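Conserved hypothetical protein NMB0706 (Neisseria meningitidis, PDB 1RV9) is of unknown function but belongs to the DUF152 (YfiH) family, classed as multi-copper polyphenol oxidoreductase laccases, and may act as an oxidoreductase or a purine-nucleoside enzyme. Local coordinates at residues R139-G143 with G144-N148; A208-R211 with L212-R216. All coordinates share one frame; numbering follows the deposited sequence.

Contact 1: residues R139-G143 with G144-N148; sequences RGLAG and GVLQN
Val145 N gives a nearly straight hydrogen bond (167°) to Gly140 O at 2.9 Å. Together with a weak bond from Gly144 N to Leu141 O, this makes the Schellman motif that closes helix 138-143; a weak extra bond runs from Gly144 N to Gly140 O at 3.0 Å. Gly144 has positive phi (105°), a conformation natural to glycine, and is also the N-cap of helix 145-153, so the chain turns directly from one helix into the next. Val145 folds its CG1 branch back over the bonded carbonyl, 3.2 Å from Gly140 O; with chi1 at 67° this methyl sits between the backbone N and the carbonyl carbon. On another side of the turn Leu141 CD1 meets Leu146 CD1 at 3.5 Å, a tight methyl pair that packs toward strand 131-136, while Leu141 also reaches Ile213 and Phe183. Two waters extend the link. Water 1 spends both hydrogens, on Leu141 O at 2.7 Å and on Gln147 OE1, and accepts from Leu146 N; water 2 donates to Leu141 O and accepts from Gln147 NE2 at 2.9 Å, a pattern consistent with the modelled amide orientation. Gly140 O and Leu141 O thus take the N-H groups of the turn, Leu141 O takes both waters as well, and water 1 satisfies Leu146 N.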
loop_
_atom_site.group_PDB
_atom_site.type_symbol
_atom_site.label_atom_id
_atom_site.label_comp_id
_atom_site.label_asym_id
_atom_site.label_seq_id
_atom_site.Cartn_x
_atom_site.Cartn_y
_atom_site.Cartn_z
ATOM N N ARG A 139 -6.924 -9.460 -4.008
ATOM C CA ARG A 139 -6.603 -10.830 -3.614
ATOM C C ARG A 139 -5.995 -10.895 -2.217
ATOM O O ARG A 139 -6.432 -11.684 -1.379
ATOM C CB ARG A 139 -5.652 -11.465 -4.634
ATOM C CG ARG A 139 -6.328 -11.809 -5.952
ATOM C CD ARG A 139 -5.324 -12.218 -7.017
ATOM N NE ARG A 139 -5.986 -12.477 -8.294
ATOM C CZ ARG A 139 -6.687 -13.570 -8.572
ATOM N NH1 ARG A 139 -6.819 -14.532 -7.667
ATOM N NH2 ARG A 139 -7.276 -13.695 -9.754
ATOM N N GLY A 140 -4.985 -10.070 -1.962
ATOM C CA GLY A 140 -4.362 -10.080 -0.650
ATOM C C GLY A 140 -5.294 -9.564 0.430
ATOM O O GLY A 140 -5.270 -10.036 1.573
ATOM N N LEU A 141 -6.125 -8.592 0.075
ATOM C CA LEU A 141 -7.052 -8.015 1.039
ATOM C C LEU A 141 -8.079 -9.068 1.455
ATOM O O LEU A 141 -8.323 -9.276 2.646
ATOM C CB LEU A 141 -7.747 -6.787 0.435
ATOM C CG LEU A 141 -8.624 -5.954 1.376
ATOM C CD1 LEU A 141 -7.787 -5.438 2.539
ATOM C CD2 LEU A 141 -9.248 -4.794 0.609
ATOM N N ALA A 142 -8.664 -9.745 0.475
ATOM C CA ALA A 142 -9.651 -10.777 0.768
ATOM C C ALA A 142 -8.980 -11.987 1.412
ATOM O O ALA A 142 -9.616 -12.740 2.153
ATOM C CB ALA A 142 -10.372 -11.196 -0.514
ATOM N N GLY A 143 -7.689 -12.157 1.133
ATOM C CA GLY A 143 -6.942 -13.285 1.667
ATOM C C GLY A 143 -6.462 -13.149 3.101
ATOM O O GLY A 143 -6.099 -14.152 3.728
ATOM N N GLY A 144 -6.434 -11.920 3.612
ATOM C CA GLY A 144 -6.016 -11.690 4.984
ATOM C C GLY A 144 -4.635 -11.092 5.191
ATOM O O GLY A 144 -4.034 -11.284 6.247
ATOM N N VAL A 145 -4.121 -10.360 4.207
ATOM C CA VAL A 145 -2.796 -9.767 4.362
ATOM C C VAL A 145 -2.769 -8.756 5.510
ATOM O O VAL A 145 -1.768 -8.650 6.222
ATOM C CB VAL A 145 -2.308 -9.085 3.050
ATOM C CG1 VAL A 145 -3.161 -7.873 2.732
ATOM C CG2 VAL A 145 -0.831 -8.696 3.181
ATOM N N LEU A 146 -3.865 -8.030 5.708
ATOM C CA LEU A 146 -3.904 -7.045 6.788
ATOM C C LEU A 146 -3.904 -7.734 8.152
ATOM O O LEU A 146 -3.173 -7.327 9.060
ATOM C CB LEU A 146 -5.124 -6.130 6.649
ATOM C CG LEU A 146 -5.174 -5.284 5.367
ATOM C CD1 LEU A 146 -6.287 -4.256 5.469
ATOM C CD2 LEU A 146 -3.843 -4.572 5.151
ATOM N N GLN A 147 -4.712 -8.781 8.293
ATOM C CA GLN A 147 -4.769 -9.514 9.554
ATOM C C GLN A 147 -3.404 -10.106 9.894
ATOM O O GLN A 147 -2.981 -10.072 11.049
ATOM C CB GLN A 147 -5.819 -10.633 9.497
ATOM C CG GLN A 147 -7.258 -10.150 9.337
ATOM C CD GLN A 147 -7.697 -10.077 7.888
ATOM O OE1 GLN A 147 -7.010 -9.494 7.047
ATOM N NE2 GLN A 147 -8.852 -10.662 7.589
ATOM N N ASN A 148 -2.708 -10.641 8.893
ATOM C CA ASN A 148 -1.390 -11.226 9.129
ATOM C C ASN A 148 -0.366 -10.157 9.505
ATOM O O ASN A 148 0.536 -10.403 10.309
ATOM C CB ASN A 148 -0.901 -11.991 7.895
ATOM C CG ASN A 148 -1.737 -13.218 7.603
ATOM O OD1 ASN A 148 -2.472 -13.698 8.467
ATOM N ND2 ASN A 148 -1.619 -13.741 6.389
HETATM O O HOH W 1 -6.736 -8.364 4.649
HETATM O O HOH W 2 -9.788 -10.539 4.809
#

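Contact 2: residues A208-R211 with L212-R216; sequences ALAR and LILKR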
loop_
_atom_site.group_PDB
_atom_site.type_symbol
_atom_site.label_atom_id
_atom_site.label_comp_id
_atom_site.label_asym_id
_atom_site.label_seq_id
_atom_site.Cartn_x
_atom_site.Cartn_y
_atom_site.Cartn_z
ATOM N N ALA A 208 -13.346 1.203 1.907
ATOM C CA ALA A 208 -14.404 0.718 2.784
ATOM C C ALA A 208 -14.150 -0.727 3.197
ATOM O O ALA A 208 -14.387 -1.105 4.345
ATOM C CB ALA A 208 -15.751 0.838 2.092
ATOM N N LEU A 209 -13.675 -1.540 2.258
ATOM C CA LEU A 209 -13.381 -2.935 2.563
ATOM C C LEU A 209 -12.266 -2.995 3.601
ATOM O O LEU A 209 -12.333 -3.771 4.550
ATOM C CB LEU A 209 -12.958 -3.692 1.296
ATOM C CG LEU A 209 -14.074 -4.038 0.302
ATOM C CD1 LEU A 209 -13.467 -4.556 -0.998
ATOM C CD2 LEU A 209 -15.000 -5.091 0.908
ATOM N N ALA A 210 -11.238 -2.172 3.419
ATOM C CA ALA A 210 -10.126 -2.153 4.361
ATOM C C ALA A 210 -10.578 -1.682 5.738
ATOM O O ALA A 210 -10.173 -2.247 6.747
ATOM C CB ALA A 210 -9.002 -1.261 3.838
ATOM N N ARG A 211 -11.417 -0.649 5.780
ATOM C CA ARG A 211 -11.901 -0.143 7.064
ATOM C C ARG A 211 -12.690 -1.211 7.810
ATOM O O ARG A 211 -12.558 -1.349 9.026
ATOM C CB ARG A 211 -12.776 1.100 6.871
ATOM C CG ARG A 211 -12.030 2.321 6.367
ATOM C CD ARG A 211 -12.820 3.603 6.611
ATOM N NE ARG A 211 -12.257 4.732 5.874
ATOM C CZ ARG A 211 -12.422 4.922 4.569
ATOM N NH1 ARG A 211 -13.140 4.062 3.856
ATOM N NH2 ARG A 211 -11.859 5.965 3.969
ATOM N N LEU A 212 -13.511 -1.964 7.083
ATOM C CA LEU A 212 -14.307 -3.029 7.691
ATOM C C LEU A 212 -13.398 -4.093 8.295
ATOM O O LEU A 212 -13.568 -4.502 9.446
ATOM C CB LEU A 212 -15.211 -3.691 6.645
ATOM C CG LEU A 212 -16.535 -3.027 6.273
ATOM C CD1 LEU A 212 -17.169 -3.764 5.099
ATOM C CD2 LEU A 212 -17.468 -3.048 7.479
ATOM N N ILE A 213 -12.432 -4.544 7.504
ATOM C CA ILE A 213 -11.495 -5.566 7.938
ATOM C C ILE A 213 -10.650 -5.092 9.120
ATOM O O ILE A 213 -10.491 -5.813 10.107
ATOM C CB ILE A 213 -10.591 -5.991 6.753
ATOM C CG1 ILE A 213 -11.443 -6.728 5.715
ATOM C CG2 ILE A 213 -9.445 -6.872 7.237
ATOM C CD1 ILE A 213 -10.747 -6.966 4.386
ATOM N N LEU A 214 -10.120 -3.878 9.026
ATOM C CA LEU A 214 -9.300 -3.331 10.103
ATOM C C LEU A 214 -10.112 -3.162 11.385
ATOM O O LEU A 214 -9.636 -3.497 12.472
ATOM C CB LEU A 214 -8.706 -1.987 9.682
ATOM C CG LEU A 214 -7.637 -2.060 8.589
ATOM C CD1 LEU A 214 -7.416 -0.677 7.994
ATOM C CD2 LEU A 214 -6.344 -2.623 9.173
ATOM N N LYS A 215 -11.327 -2.639 11.255
ATOM C CA LYS A 215 -12.190 -2.442 12.412
ATOM C C LYS A 215 -12.540 -3.765 13.064
ATOM O O LYS A 215 -12.513 -3.889 14.288
ATOM C CB LYS A 215 -13.476 -1.711 12.009
ATOM C CG LYS A 215 -13.376 -0.188 12.044
ATOM C CD LYS A 215 -12.040 0.275 12.617
ATOM C CE LYS A 215 -12.162 1.587 13.366
ATOM N NZ LYS A 215 -10.850 1.996 13.940
ATOM N N ARG A 216 -12.868 -4.758 12.246
ATOM C CA ARG A 216 -13.222 -6.067 12.769
ATOM C C ARG A 216 -12.050 -6.704 13.507
ATOM O O ARG A 216 -12.243 -7.480 14.445
ATOM C CB ARG A 216 -13.674 -6.995 11.637
ATOM C CG ARG A 216 -14.031 -8.390 12.124
ATOM C CD ARG A 216 -14.416 -9.323 10.991
ATOM N NE ARG A 216 -13.300 -9.598 10.092
ATOM C CZ ARG A 216 -13.331 -10.524 9.139
ATOM N NH1 ARG A 216 -14.424 -11.261 8.967
ATOM N NH2 ARG A 216 -12.278 -10.712 8.356
#
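Leu214 lies over the carbonyl of Ala210, one turn back in helix 206-217, with CG 3.1 Å from Ala210 O and CD1 4.5 Å from Ala210 CB. The segment is regular alpha-helix: four successive i to i+4 bonds run from Leu212, Ile213, Leu214 and Lys215 N to the carbonyls of Ala208, Leu209, Ala210 and Arg211. The one from Leu214 N to Ala210 O measures 2.8 Å.

Ile213 repeats the pattern one residue earlier. A chi1 of -68° sets its CG1 opposite the carbonyl carbon, and this lays the branch along the preceding turn, 3.3 Å from Leu209 O. Leu212 does likewise more loosely, its CG 3.5 Å from Ala208 O.

Different faces of the helix meet different neighbours. Leu214 packs against Leu146 and Ile150 of helix 145-153 and against Ala162 and Val222 of strands 160-164 and 221-224; Ile213 meets Gln147, and Ala210 rests on Leu164. Leu212 touches Thr192 in a loop. The helix thus lies on the six-stranded sheet beside helix 145-153, part of the alpha-beta-beta-alpha architecture.

At the N-terminal end, Asp205 OD1 accepts a bond from Ala208 N. Farther along, the Lys215 chain starts against Arg211 O, then bends at chi2 and chi3 and carries NZ to Val219 O, where it makes a hydrogen bond just past the helix, with a weak second one to Gly220 O. At the root of that chain, Lys215 CB is 3.1 Å from Arg211 O, the carbonyl to which Lys215 N is bonded at 2.9 Å.

How the contacts relate
Contact 1 precedes contact 2 in the chain, and their centres lie about 11 Å apart. The two touch directly. Leu141 CD2 is 3.9 Å from Leu209 CB and Leu141 O is 3.8 Å from Ile213 CD1, so the end of helix 138-143 packs on helix 206-217. Gln147 faces the same helix, with OE1 3.6 Å from Ile213 CG2 and NE2 3.5 Å from Arg216 NH2, the latter plain packing between two polar ends. Val145 of contact 1 has its side chain close to Cys118, His135 and Asp100, whose arrangement resembles a catalytic triad but whose role is unproven.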